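Local coordinates for naphthalene dioxygenase large subunit (PDB 2B1X), which is the large subunit of a Rieske-type dioxygenase, carrying a [2Fe-2S] cluster domain and a catalytic domain with a mononuclear iron site, at residues 38-49 with 62-70. Residues are numbered along the deposited sequence; the frame is centred on the assembly and turned at random.
Sequences RERIFGHAWVFL and VVRYISEDQ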
loop_
_atom_site.group_PDB
_atom_site.type_symbol
_atom_site.label_atom_id
_atom_site.label_comp_id
_atom_site.label_asym_id
_atom_site.label_seq_id
_atom_site.Cartn_x
_atom_site.Cartn_y
_atom_site.Cartn_z
ATOM N N ARG A 38 -20.006 9.557 6.000
ATOM C CA ARG A 38 -20.354 8.141 6.079
ATOM C C ARG A 38 -21.610 7.951 6.918
ATOM O O ARG A 38 -22.494 7.204 6.542
ATOM C CB ARG A 38 -19.184 7.333 6.692
ATOM C CG ARG A 38 -19.473 5.864 6.938
ATOM C CD ARG A 38 -18.351 5.118 7.708
ATOM N NE ARG A 38 -17.135 4.895 6.898
ATOM C CZ ARG A 38 -15.974 5.539 7.066
ATOM N NH1 ARG A 38 -15.830 6.457 8.006
ATOM N NH2 ARG A 38 -14.927 5.234 6.286
ATOM N N GLU A 39 -21.679 8.612 8.069
ATOM C CA GLU A 39 -22.878 8.515 8.883
ATOM C C GLU A 39 -24.022 9.396 8.335
ATOM O O GLU A 39 -25.172 8.940 8.176
ATOM C CB GLU A 39 -22.545 8.930 10.310
ATOM C CG GLU A 39 -23.719 8.837 11.278
ATOM C CD GLU A 39 -23.431 9.536 12.594
ATOM O OE1 GLU A 39 -22.624 8.989 13.384
ATOM O OE2 GLU A 39 -24.004 10.636 12.826
ATOM N N ARG A 40 -23.716 10.661 8.061
ATOM C CA ARG A 40 -24.761 11.639 7.831
ATOM C C ARG A 40 -25.359 11.553 6.450
ATOM O O ARG A 40 -26.550 11.841 6.293
ATOM C CB ARG A 40 -24.295 13.045 8.164
ATOM C CG ARG A 40 -24.035 13.151 9.635
ATOM C CD ARG A 40 -24.281 14.461 10.251
ATOM N NE ARG A 40 -24.028 14.385 11.692
ATOM C CZ ARG A 40 -23.934 15.430 12.503
ATOM N NH1 ARG A 40 -24.073 16.678 12.024
ATOM N NH2 ARG A 40 -23.709 15.207 13.797
ATOM N N ILE A 41 -24.567 11.125 5.460
ATOM C CA ILE A 41 -25.151 10.832 4.144
ATOM C C ILE A 41 -25.481 9.353 3.980
ATOM O O ILE A 41 -26.630 9.023 3.818
ATOM C CB ILE A 41 -24.263 11.344 2.959
ATOM C CG1 ILE A 41 -24.606 12.807 2.637
ATOM C CG2 ILE A 41 -24.518 10.554 1.724
ATOM C CD1 ILE A 41 -24.012 13.790 3.560
ATOM N N PHE A 42 -24.474 8.479 4.075
ATOM C CA PHE A 42 -24.648 7.071 3.716
ATOM C C PHE A 42 -25.399 6.258 4.755
ATOM O O PHE A 42 -25.952 5.196 4.440
ATOM C CB PHE A 42 -23.320 6.435 3.249
ATOM C CG PHE A 42 -22.812 7.021 1.949
ATOM C CD1 PHE A 42 -21.737 7.931 1.945
ATOM C CD2 PHE A 42 -23.439 6.728 0.743
ATOM C CE1 PHE A 42 -21.308 8.510 0.790
ATOM C CE2 PHE A 42 -23.005 7.298 -0.455
ATOM C CZ PHE A 42 -21.943 8.191 -0.447
ATOM N N GLY A 43 -25.455 6.773 5.982
ATOM C CA GLY A 43 -26.296 6.180 6.998
ATOM C C GLY A 43 -27.749 6.639 6.982
ATOM O O GLY A 43 -28.565 6.110 7.742
ATOM N N HIS A 44 -28.099 7.584 6.102
ATOM C CA HIS A 44 -29.475 8.065 6.063
ATOM C C HIS A 44 -30.136 7.986 4.689
ATOM O O HIS A 44 -31.286 7.611 4.585
ATOM C CB HIS A 44 -29.542 9.481 6.624
ATOM C CG HIS A 44 -29.341 9.531 8.103
ATOM N ND1 HIS A 44 -28.091 9.603 8.688
ATOM C CD2 HIS A 44 -30.231 9.472 9.120
ATOM C CE1 HIS A 44 -28.223 9.597 10.003
ATOM N NE2 HIS A 44 -29.514 9.532 10.291
ATOM N N ALA A 45 -29.391 8.307 3.640
ATOM C CA ALA A 45 -29.932 8.411 2.299
ATOM C C ALA A 45 -30.285 7.054 1.729
ATOM O O ALA A 45 -29.867 6.027 2.257
ATOM C CB ALA A 45 -28.922 9.106 1.390
ATOM N N TRP A 46 -31.090 7.055 0.665
ATOM C CA TRP A 46 -31.395 5.835 -0.060
ATOM C C TRP A 46 -30.275 5.635 -1.082
ATOM O O TRP A 46 -30.022 6.526 -1.902
ATOM C CB TRP A 46 -32.734 5.962 -0.796
ATOM C CG TRP A 46 -33.929 5.807 0.080
ATOM C CD1 TRP A 46 -34.611 6.798 0.714
ATOM C CD2 TRP A 46 -34.552 4.581 0.467
ATOM N NE1 TRP A 46 -35.649 6.273 1.452
ATOM C CE2 TRP A 46 -35.640 4.910 1.306
ATOM C CE3 TRP A 46 -34.323 3.227 0.157
ATOM C CZ2 TRP A 46 -36.501 3.942 1.833
ATOM C CZ3 TRP A 46 -35.165 2.270 0.684
ATOM C CH2 TRP A 46 -36.240 2.626 1.517
ATOM N N VAL A 47 -29.684 4.445 -1.082
ATOM C CA VAL A 47 -28.531 4.112 -1.930
ATOM C C VAL A 47 -28.875 2.940 -2.872
ATOM O O VAL A 47 -29.475 1.955 -2.457
ATOM C CB VAL A 47 -27.337 3.706 -1.052
ATOM C CG1 VAL A 47 -26.134 3.233 -1.918
ATOM C CG2 VAL A 47 -26.991 4.850 -0.048
ATOM N N PHE A 48 -28.527 3.082 -4.154
ATOM C CA PHE A 48 -28.830 2.053 -5.131
ATOM C C PHE A 48 -27.941 0.811 -4.878
ATOM O O PHE A 48 -26.717 0.927 -4.650
ATOM C CB PHE A 48 -28.610 2.585 -6.557
ATOM C CG PHE A 48 -28.751 1.522 -7.619
ATOM C CD1 PHE A 48 -30.002 1.104 -8.048
ATOM C CD2 PHE A 48 -27.620 0.925 -8.163
ATOM C CE1 PHE A 48 -30.132 0.090 -9.020
ATOM C CE2 PHE A 48 -27.720 -0.083 -9.101
ATOM C CZ PHE A 48 -28.985 -0.497 -9.563
ATOM N N LEU A 49 -28.567 -0.366 -4.933
ATOM C CA LEU A 49 -27.879 -1.636 -4.684
ATOM C C LEU A 49 -27.792 -2.537 -5.923
ATOM O O LEU A 49 -26.735 -3.086 -6.242
ATOM C CB LEU A 49 -28.640 -2.416 -3.624
ATOM C CG LEU A 49 -28.796 -1.686 -2.273
ATOM C CD1 LEU A 49 -29.706 -2.436 -1.333
ATOM C CD2 LEU A 49 -27.438 -1.501 -1.655
ATOM N N VAL A 62 -26.787 -11.124 -5.433
ATOM C CA VAL A 62 -25.567 -10.373 -5.693
ATOM C C VAL A 62 -25.165 -9.781 -4.332
ATOM O O VAL A 62 -26.015 -9.616 -3.461
ATOM C CB VAL A 62 -25.749 -9.246 -6.757
ATOM C CG1 VAL A 62 -26.017 -9.834 -8.163
ATOM C CG2 VAL A 62 -26.876 -8.260 -6.389
ATOM N N VAL A 63 -23.882 -9.524 -4.150
ATOM C CA VAL A 63 -23.388 -8.865 -2.940
ATOM C C VAL A 63 -23.046 -7.386 -3.225
ATOM O O VAL A 63 -22.178 -7.087 -4.039
ATOM C CB VAL A 63 -22.200 -9.609 -2.348
ATOM C CG1 VAL A 63 -21.686 -8.868 -1.089
ATOM C CG2 VAL A 63 -22.595 -11.085 -1.978
ATOM N N ARG A 64 -23.697 -6.477 -2.510
ATOM C CA ARG A 64 -23.616 -5.044 -2.778
ATOM C C ARG A 64 -23.425 -4.250 -1.497
ATOM O O ARG A 64 -23.413 -4.855 -0.407
ATOM C CB ARG A 64 -24.826 -4.595 -3.598
ATOM C CG ARG A 64 -24.919 -5.331 -4.928
ATOM C CD ARG A 64 -23.872 -4.854 -5.981
ATOM N NE ARG A 64 -23.751 -5.767 -7.108
ATOM C CZ ARG A 64 -24.591 -5.820 -8.151
ATOM N NH1 ARG A 64 -25.652 -5.002 -8.238
ATOM N NH2 ARG A 64 -24.380 -6.698 -9.115
ATOM N N TYR A 65 -23.270 -2.924 -1.592
ATOM C CA TYR A 65 -22.772 -2.147 -0.442
ATOM C C TYR A 65 -23.537 -0.886 -0.094
ATOM O O TYR A 65 -24.105 -0.228 -0.982
ATOM C CB TYR A 65 -21.317 -1.699 -0.699
ATOM C CG TYR A 65 -20.401 -2.834 -0.884
ATOM C CD1 TYR A 65 -20.322 -3.511 -2.087
ATOM C CD2 TYR A 65 -19.631 -3.288 0.195
ATOM C CE1 TYR A 65 -19.457 -4.624 -2.239
ATOM C CE2 TYR A 65 -18.764 -4.338 0.044
ATOM C CZ TYR A 65 -18.689 -5.015 -1.170
ATOM O OH TYR A 65 -17.843 -6.105 -1.259
ATOM N N ILE A 66 -23.509 -0.536 1.181
ATOM C CA ILE A 66 -23.621 0.856 1.588
ATOM C C ILE A 66 -22.360 1.152 2.336
ATOM O O ILE A 66 -22.143 0.645 3.449
ATOM C CB ILE A 66 -24.910 1.156 2.413
ATOM C CG1 ILE A 66 -26.161 0.730 1.595
ATOM C CG2 ILE A 66 -24.960 2.626 2.769
ATOM C CD1 ILE A 66 -27.529 0.933 2.276
ATOM N N SER A 67 -21.498 1.949 1.699
ATOM C CA SER A 67 -20.142 2.176 2.170
ATOM C C SER A 67 -19.456 0.843 2.493
ATOM O O SER A 67 -19.456 -0.026 1.661
ATOM C CB SER A 67 -20.102 3.195 3.322
ATOM O OG SER A 67 -20.713 4.414 2.877
ATOM N N GLU A 68 -18.876 0.687 3.678
ATOM C CA GLU A 68 -18.183 -0.538 4.032
ATOM C C GLU A 68 -19.177 -1.665 4.370
ATOM O O GLU A 68 -18.769 -2.830 4.546
ATOM C CB GLU A 68 -17.242 -0.303 5.256
ATOM C CG GLU A 68 -16.019 0.597 5.020
ATOM C CD GLU A 68 -16.345 2.080 5.041
ATOM O OE1 GLU A 68 -17.427 2.481 5.499
ATOM O OE2 GLU A 68 -15.502 2.872 4.581
ATOM N N ASP A 69 -20.466 -1.360 4.542
ATOM C CA ASP A 69 -21.401 -2.444 4.880
ATOM C C ASP A 69 -21.763 -3.271 3.663
ATOM O O ASP A 69 -22.134 -2.730 2.608
ATOM C CB ASP A 69 -22.672 -1.949 5.533
ATOM C CG ASP A 69 -22.463 -1.616 6.984
ATOM O OD1 ASP A 69 -22.155 -2.544 7.779
ATOM O OD2 ASP A 69 -22.561 -0.438 7.392
ATOM N N GLN A 70 -21.704 -4.589 3.854
ATOM C CA GLN A 70 -21.901 -5.526 2.793
ATOM C C GLN A 70 -23.228 -6.259 2.971
ATOM O O GLN A 70 -23.491 -6.796 4.047
ATOM C CB GLN A 70 -20.721 -6.499 2.778
ATOM C CG GLN A 70 -20.607 -7.287 1.492
ATOM C CD GLN A 70 -19.506 -8.332 1.576
ATOM O OE1 GLN A 70 -19.620 -9.237 2.347
ATOM N NE2 GLN A 70 -18.458 -8.201 0.771
HETATM O O HOH W 1 -24.284 0.639 -3.398
#
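The edge of the R38 guanidinium meets the carboxylate of E68, while that of R64 takes the carbonyl oxygen of L49 at its edge and V62 CG2 over one face; the ring of F42 has I41 CG2 over one face and S67 OG approaching obliquely. R64 with L49, and the contacts of I66, join two antiparallel sheets of the Rieske domain, for strands 47-51 and 60-66 belong to different sheets; R38 and F42 bring helix 31-40 and the residues after it against the turn. R38 offers NE and NH2 to the two oxygens of E68, one each: NE reaches OE1 at 2.8 Å on the syn side but well out of the carboxylate plane, NH2 reaches OE2 at 3.0 Å from above that plane, and the two planes stand 49° apart. E68 sits in the type II' turn that links strands 60-66 and 69-75, so the salt bridge ties this hairpin tip to the helix. Between the polar ends, I66 spreads its two branches: CG1 meets L49 CD2 at 4.1 Å, and CG2, anti to the backbone N, touches F42 O at 3.2 Å and then V47 CG2. A water bridges the strands, donating to F48 O and Y65 O. R64 bends at chi2 (-74°), which turns NH1 toward L49 O, and its NH2 pairs with E54. NH1 lies 3.0 Å from L49 O, in the carbonyl plane and on a lone pair.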